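PDB 6C87: Rab GDP dissociation inhibitor alpha, which probably binds prenylated Rab GTPases in their GDP-bound form, slows GDP release and shuttles them between membranes and cytosol. Local coordinates for residues A52-N55 with L56-F60; T190-F193 with L194-V198; P373-E376 with V377-V380. All coordinates share one frame; numbering follows the deposited sequence.

Contact 1 (A52-N55 with L56-F60); sequences ASLN and LDQMF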
loop_
_atom_site.group_PDB
_atom_site.type_symbol
_atom_site.label_atom_id
_atom_site.label_comp_id
_atom_site.label_asym_id
_atom_site.label_seq_id
_atom_site.Cartn_x
_atom_site.Cartn_y
_atom_site.Cartn_z
ATOM N N ALA A 52 -3.679 35.292 8.690
ATOM C CA ALA A 52 -4.191 36.132 7.622
ATOM C C ALA A 52 -3.065 36.899 6.945
ATOM O O ALA A 52 -1.952 37.030 7.470
ATOM C CB ALA A 52 -5.237 37.110 8.166
ATOM N N SER A 53 -3.365 37.388 5.745
ATOM C CA SER A 53 -2.442 38.193 4.956
ATOM C C SER A 53 -2.893 39.644 5.049
ATOM O O SER A 53 -3.997 39.984 4.612
ATOM C CB SER A 53 -2.407 37.715 3.502
ATOM O OG SER A 53 -1.528 38.505 2.715
ATOM N N LEU A 54 -2.054 40.491 5.632
ATOM C CA LEU A 54 -2.420 41.867 5.926
ATOM C C LEU A 54 -1.609 42.846 5.091
ATOM O O LEU A 54 -0.432 42.606 4.792
ATOM C CB LEU A 54 -2.217 42.180 7.416
ATOM C CG LEU A 54 -3.353 41.820 8.380
ATOM C CD1 LEU A 54 -3.681 40.341 8.321
ATOM C CD2 LEU A 54 -2.986 42.228 9.798
ATOM N N ASN A 55 -2.243 43.972 4.741
ATOM C CA ASN A 55 -1.500 45.074 4.162
ATOM C C ASN A 55 -1.024 45.975 5.297
ATOM O O ASN A 55 -1.299 45.726 6.475
ATOM C CB ASN A 55 -2.329 45.829 3.111
ATOM C CG ASN A 55 -3.552 46.536 3.688
ATOM O OD1 ASN A 55 -3.508 47.142 4.760
ATOM N ND2 ASN A 55 -4.652 46.466 2.959
ATOM N N LEU A 56 -0.312 47.049 4.934
ATOM C CA LEU A 56 0.357 47.865 5.941
ATOM C C LEU A 56 -0.651 48.607 6.815
ATOM O O LEU A 56 -0.498 48.650 8.041
ATOM C CB LEU A 56 1.333 48.827 5.266
ATOM C CG LEU A 56 2.382 49.499 6.157
ATOM C CD1 LEU A 56 3.308 48.469 6.807
ATOM C CD2 LEU A 56 3.191 50.505 5.364
ATOM N N ASP A 57 -1.696 49.180 6.211
ATOM C CA ASP A 57 -2.737 49.830 7.007
ATOM C C ASP A 57 -3.356 48.840 7.987
ATOM O O ASP A 57 -3.629 49.182 9.145
ATOM C CB ASP A 57 -3.829 50.408 6.104
ATOM C CG ASP A 57 -3.359 51.594 5.264
ATOM O OD1 ASP A 57 -3.947 51.804 4.180
ATOM O OD2 ASP A 57 -2.395 52.289 5.649
ATOM N N GLN A 58 -3.593 47.607 7.532
ATOM C CA GLN A 58 -4.171 46.583 8.396
ATOM C C GLN A 58 -3.204 46.181 9.507
ATOM O O GLN A 58 -3.631 45.899 10.632
ATOM C CB GLN A 58 -4.594 45.368 7.562
ATOM C CG GLN A 58 -5.781 45.635 6.633
ATOM C CD GLN A 58 -6.046 44.509 5.638
ATOM O OE1 GLN A 58 -5.123 43.829 5.170
ATOM N NE2 GLN A 58 -7.320 44.309 5.311
ATOM N N MET A 59 -1.899 46.137 9.210
ATOM C CA MET A 59 -0.908 45.863 10.252
ATOM C C MET A 59 -0.928 46.950 11.319
ATOM O O MET A 59 -0.926 46.657 12.520
ATOM C CB MET A 59 0.484 45.754 9.640
ATOM C CG MET A 59 0.676 44.541 8.768
ATOM S SD MET A 59 0.800 43.014 9.703
ATOM C CE MET A 59 2.375 43.201 10.515
ATOM N N PHE A 60 -0.939 48.216 10.894
ATOM C CA PHE A 60 -0.958 49.319 11.851
ATOM C C PHE A 60 -2.255 49.355 12.655
ATOM O O PHE A 60 -2.232 49.677 13.848
ATOM C CB PHE A 60 -0.723 50.648 11.135
ATOM C CG PHE A 60 0.725 51.040 11.069
ATOM C CD1 PHE A 60 1.606 50.363 10.234
ATOM C CD2 PHE A 60 1.216 52.066 11.863
ATOM C CE1 PHE A 60 2.945 50.715 10.181
ATOM C CE2 PHE A 60 2.558 52.427 11.817
ATOM C CZ PHE A 60 3.423 51.751 10.975
HETATM O O HOH W 1 -4.491 42.393 2.448
#

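Contact 2 (T190-F193 with L194-V198); sequences TTDF and LGHAV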
loop_
_atom_site.group_PDB
_atom_site.type_symbol
_atom_site.label_atom_id
_atom_site.label_comp_id
_atom_site.label_asym_id
_atom_site.label_seq_id
_atom_site.Cartn_x
_atom_site.Cartn_y
_atom_site.Cartn_z
ATOM N N THR A 190 27.992 19.782 14.320
ATOM C CA THR A 190 27.659 19.064 13.093
ATOM C C THR A 190 26.193 18.652 13.081
ATOM O O THR A 190 25.488 18.871 12.090
ATOM C CB THR A 190 28.545 17.822 12.934
ATOM O OG1 THR A 190 29.917 18.208 12.808
ATOM C CG2 THR A 190 28.128 17.027 11.698
ATOM N N THR A 191 25.716 18.054 14.178
ATOM C CA THR A 191 24.350 17.548 14.209
ATOM C C THR A 191 23.318 18.668 14.162
ATOM O O THR A 191 22.181 18.422 13.741
ATOM C CB THR A 191 24.126 16.678 15.452
ATOM O OG1 THR A 191 24.240 17.484 16.631
ATOM C CG2 THR A 191 25.127 15.531 15.508
ATOM N N ASP A 192 23.683 19.883 14.585
ATOM C CA ASP A 192 22.740 20.997 14.564
ATOM C C ASP A 192 22.349 21.365 13.136
ATOM O O ASP A 192 21.178 21.253 12.754
ATOM C CB ASP A 192 23.335 22.199 15.296
ATOM C CG ASP A 192 23.096 22.139 16.797
ATOM O OD1 ASP A 192 23.599 23.022 17.521
ATOM O OD2 ASP A 192 22.467 21.166 17.264
ATOM N N PHE A 193 23.314 21.808 12.326
ATOM C CA PHE A 193 22.964 22.182 10.958
ATOM C C PHE A 193 22.491 20.977 10.158
ATOM O O PHE A 193 21.604 21.105 9.305
ATOM C CB PHE A 193 24.147 22.875 10.262
ATOM C CG PHE A 193 25.233 21.933 9.760
ATOM C CD1 PHE A 193 25.120 21.290 8.527
ATOM C CD2 PHE A 193 26.393 21.740 10.501
ATOM C CE1 PHE A 193 26.127 20.443 8.063
ATOM C CE2 PHE A 193 27.410 20.903 10.042
ATOM C CZ PHE A 193 27.273 20.250 8.821
ATOM N N LEU A 194 23.057 19.804 10.425
ATOM C CA LEU A 194 22.670 18.622 9.666
ATOM C C LEU A 194 21.250 18.196 10.020
ATOM O O LEU A 194 20.410 17.996 9.134
ATOM C CB LEU A 194 23.670 17.494 9.922
ATOM C CG LEU A 194 23.838 16.430 8.838
ATOM C CD1 LEU A 194 23.984 17.083 7.471
ATOM C CD2 LEU A 194 25.049 15.573 9.151
ATOM N N GLY A 195 20.957 18.075 11.312
ATOM C CA GLY A 195 19.663 17.606 11.755
ATOM C C GLY A 195 18.576 18.656 11.676
ATOM O O GLY A 195 17.432 18.339 11.325
ATOM N N HIS A 196 18.907 19.908 11.998
ATOM C CA HIS A 196 17.898 20.961 12.070
ATOM C C HIS A 196 17.790 21.771 10.785
ATOM O O HIS A 196 16.684 22.124 10.375
ATOM C CB HIS A 196 18.185 21.904 13.246
ATOM C CG HIS A 196 18.122 21.240 14.588
ATOM N ND1 HIS A 196 17.290 21.674 15.596
ATOM C CD2 HIS A 196 18.795 20.179 15.091
ATOM C CE1 HIS A 196 17.451 20.907 16.660
ATOM N NE2 HIS A 196 18.357 19.991 16.378
ATOM N N ALA A 197 18.906 22.067 10.128
ATOM C CA ALA A 197 18.868 22.908 8.940
ATOM C C ALA A 197 18.741 22.115 7.645
ATOM O O ALA A 197 18.243 22.664 6.654
ATOM C CB ALA A 197 20.120 23.794 8.870
ATOM N N VAL A 198 19.176 20.851 7.621
ATOM C CA VAL A 198 19.057 20.029 6.418
ATOM C C VAL A 198 17.866 19.084 6.508
ATOM O O VAL A 198 16.989 19.089 5.638
ATOM C CB VAL A 198 20.338 19.217 6.154
ATOM C CG1 VAL A 198 20.167 18.404 4.887
ATOM C CG2 VAL A 198 21.545 20.120 6.051
#

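Contact 3 (P373-E376 with V377-V380); sequences PENE and VKVV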
loop_
_atom_site.group_PDB
_atom_site.type_symbol
_atom_site.label_atom_id
_atom_site.label_comp_id
_atom_site.label_asym_id
_atom_site.label_seq_id
_atom_site.Cartn_x
_atom_site.Cartn_y
_atom_site.Cartn_z
ATOM N N PRO A 373 9.103 37.332 26.210
ATOM C CA PRO A 373 9.251 36.682 24.894
ATOM C C PRO A 373 10.091 37.475 23.911
ATOM O O PRO A 373 10.875 36.883 23.158
ATOM C CB PRO A 373 7.801 36.540 24.413
ATOM C CG PRO A 373 6.965 36.657 25.657
ATOM C CD PRO A 373 7.697 37.598 26.550
ATOM N N GLU A 374 9.961 38.804 23.908
ATOM C CA GLU A 374 10.718 39.625 22.966
ATOM C C GLU A 374 12.219 39.450 23.151
ATOM O O GLU A 374 12.977 39.421 22.174
ATOM C CB GLU A 374 10.337 41.091 23.149
ATOM C CG GLU A 374 9.251 41.576 22.237
ATOM C CD GLU A 374 9.014 43.064 22.367
ATOM O OE1 GLU A 374 9.772 43.851 21.755
ATOM O OE2 GLU A 374 8.055 43.442 23.078
ATOM N N ASN A 375 12.668 39.335 24.396
ATOM C CA ASN A 375 14.094 39.200 24.653
ATOM C C ASN A 375 14.625 37.849 24.194
ATOM O O ASN A 375 15.826 37.723 23.922
ATOM C CB ASN A 375 14.378 39.436 26.138
ATOM C CG ASN A 375 15.849 39.369 26.465
ATOM O OD1 ASN A 375 16.326 38.395 27.047
ATOM N ND2 ASN A 375 16.584 40.415 26.093
ATOM N N GLU A 376 13.762 36.831 24.116
ATOM C CA GLU A 376 14.221 35.522 23.663
ATOM C C GLU A 376 14.705 35.563 22.215
ATOM O O GLU A 376 15.594 34.791 21.848
ATOM C CB GLU A 376 13.119 34.474 23.837
ATOM C CG GLU A 376 12.758 34.170 25.284
ATOM C CD GLU A 376 11.572 33.209 25.421
ATOM O OE1 GLU A 376 11.550 32.160 24.738
ATOM O OE2 GLU A 376 10.647 33.513 26.210
ATOM N N VAL A 377 14.144 36.447 21.381
ATOM C CA VAL A 377 14.557 36.560 19.983
ATOM C C VAL A 377 15.522 37.718 19.758
ATOM O O VAL A 377 15.821 38.050 18.606
ATOM C CB VAL A 377 13.348 36.687 19.031
ATOM C CG1 VAL A 377 12.442 35.466 19.129
ATOM C CG2 VAL A 377 12.574 37.971 19.300
ATOM N N LYS A 378 16.021 38.343 20.827
ATOM C CA LYS A 378 16.907 39.490 20.642
ATOM C C LYS A 378 18.167 39.105 19.874
ATOM O O LYS A 378 18.703 39.917 19.113
ATOM C CB LYS A 378 17.274 40.106 21.993
ATOM C CG LYS A 378 18.134 41.344 21.874
ATOM C CD LYS A 378 18.394 41.981 23.227
ATOM C CE LYS A 378 19.209 43.263 23.079
ATOM N NZ LYS A 378 20.620 42.989 22.707
ATOM N N VAL A 379 18.645 37.870 20.048
ATOM C CA VAL A 379 19.828 37.426 19.320
ATOM C C VAL A 379 19.590 37.506 17.821
ATOM O O VAL A 379 20.507 37.826 17.057
ATOM C CB VAL A 379 20.228 35.997 19.754
ATOM C CG1 VAL A 379 19.097 35.004 19.485
ATOM C CG2 VAL A 379 21.512 35.554 19.063
ATOM N N VAL A 380 18.360 37.242 17.374
ATOM C CA VAL A 380 18.063 37.317 15.949
ATOM C C VAL A 380 17.826 38.763 15.527
ATOM O O VAL A 380 18.353 39.220 14.507
ATOM C CB VAL A 380 16.856 36.428 15.602
ATOM C CG1 VAL A 380 16.572 36.503 14.119
ATOM C CG2 VAL A 380 17.091 34.998 16.041
HETATM O O HOH W 2 17.938 35.969 22.549
#

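Contact 1 (A52-N55 with L56-F60)
N55 and Q58 form a capping box at the N terminus of helix 56-64, where the chain leaves the short strand 53-54 and begins to coil. The Q58 side chain folds back over the capping residue. Its CB lies 3.8 Å from L54 CG and also faces the N55 carbonyl oxygen. CG, placed beside the Q58 backbone N (chi1 -69°), comes to 3.3 Å from N55 OD1. From there the chain runs extended to the amide, where CD sits 3.6 Å from N55 ND2; the two side-chain amide planes are only 22° apart and stack. At the tip, OE1 accepts the N55 backbone N-H at 2.9 Å in an almost straight bond, using a lone pair in its carbonyl plane. The return bond of the box runs from Q58 N to N55 OD1, 2.8 Å, with the donor slightly tilted from the amide plane. Each residue thus uses its side-chain oxygen to hold the other's backbone N-H, and the paired bonds help fix the rotation of both amides. A water also lies within hydrogen-bonding distance of Q58 OE1 and S53 O. Next to the box the regular helix starts with M59 N bonded to N55 O, 2.8 Å. The cap is tied to its surroundings by the D57 N-H bond to S77 OG, while M59 turns inward onto I312 and F391 of the large mixed sheet. On that inner side the L54 and M59 side chains cross at about a right angle, with L54 CD2 3.9 Å from M59 SD.

Contact 2 (T190-F193 with L194-V198)
T190 and L194 are joined by the first of three regular backbone bonds in this buried part of helix 188-198: L194 N to T190 O, G195 N to T191 O at 2.7 Å, and H196 N to D192 O at 2.7 Å. The pattern then changes. F193 O receives both A197 N and V198 N, each at 3.0 Å and each weak, because neither N-H points well at the oxygen. The i to i+5 partner marks the wider, pi-type turn with which the helix ends.

Apolar contacts centre on F193. Its CG stands between its own backbone N and carbonyl carbon (chi1 78°), which brings the ring back along the helix. CE1 lies 4.0 Å from L194 CD1, the two side chains meeting at a slant, and F193 CB is 4.4 Å from A197 CB. One polar atom joins this group: T190 O stands above one face of the ring, near the rim. F193 and A197 both pack on V119 of strand 111-121, whereas L194 is directed to L152 and V153 of helix 143-157. The segment therefore joins that strand to that helix, consistent with the helical domain known from this family packing against the sheet.

The polar side chains are bonded to residues beyond this segment. T190 OG1 bonds to E145, D192 OD1 to Q336, and the H196 ring to D342 through ND1 and to D204 through NE2. D192 OD2 lies 4.4 Å from H196 NE2, near but not in contact. With a carboxylate at each ring nitrogen and a third close by, H196 is probably shifted toward the doubly protonated, positively charged form.

Contact 3 (P373-E376 with V377-V380)
E374 and V377 make the closely packed half of a surface helical break, where the weakly bonded turn 373-376 gives way to helix 378-384. V377 N bonds to E374 O at 3.3 Å, approaching from well above the carbonyl plane. The V377 torsion (chi1, measured to CG1, -61°) sets CG2 between the backbone N and carbonyl carbon, and this brings that methyl against the same E374 oxygen. V377 is buried at the joint: its side chain reaches V364 and T366 of strand 360-367 and V311 of strand 302-315, so the break sits directly on the mixed sheet. Beside it E376, its chain extended beyond CG, ends in a salt bridge to R339 and in hydrogen bonds to S370 and the E369 backbone N-H.

The other side is looser and faces solvent. K378 N reaches N375 O at 3.2 Å, again from above the carbonyl plane, in an i to i+3 bond of the 3-10 kind. N375 and K378 touch slantwise through ND2 and CD, 3.7 Å apart. The lysine then runs on past the asparagine, bends at its last torsion and pairs with D382 one turn further along.

A single water spans the break. It donates to N375 O at 3.1 Å and to E376 O at 2.7 Å, and it accepts the V379 N-H at 3.2 Å. Both its protons are thereby used, and it supplies V379 at the start of the new helix with an acceptor from outside the chain. The chemistry implies a change of helix held by valine packing on the sheet and by a water bridging the N375 and E376 carbonyls to V379 N.

From the N terminus the three contacts come strictly in series, none nested in or crossing another, and each is one unbroken stretch, a local turn or two of chain that closes no long loop. Contact 1 starts helix 56-64 after strand 53-54; contact 2 ends helix 188-198; contact 3 joins turn 373-376 to helix 378-384. Contacts 1 and 2 lie on opposite sides of the chain's centre, their centres 34 Å apart, while the centre of contact 3 is 23 Å from the first and 22 Å from the second. None touches another, yet the large mixed sheet is common ground: contacts 1 and 3 both meet strand 302-315, and contact 2 meets strand 111-121.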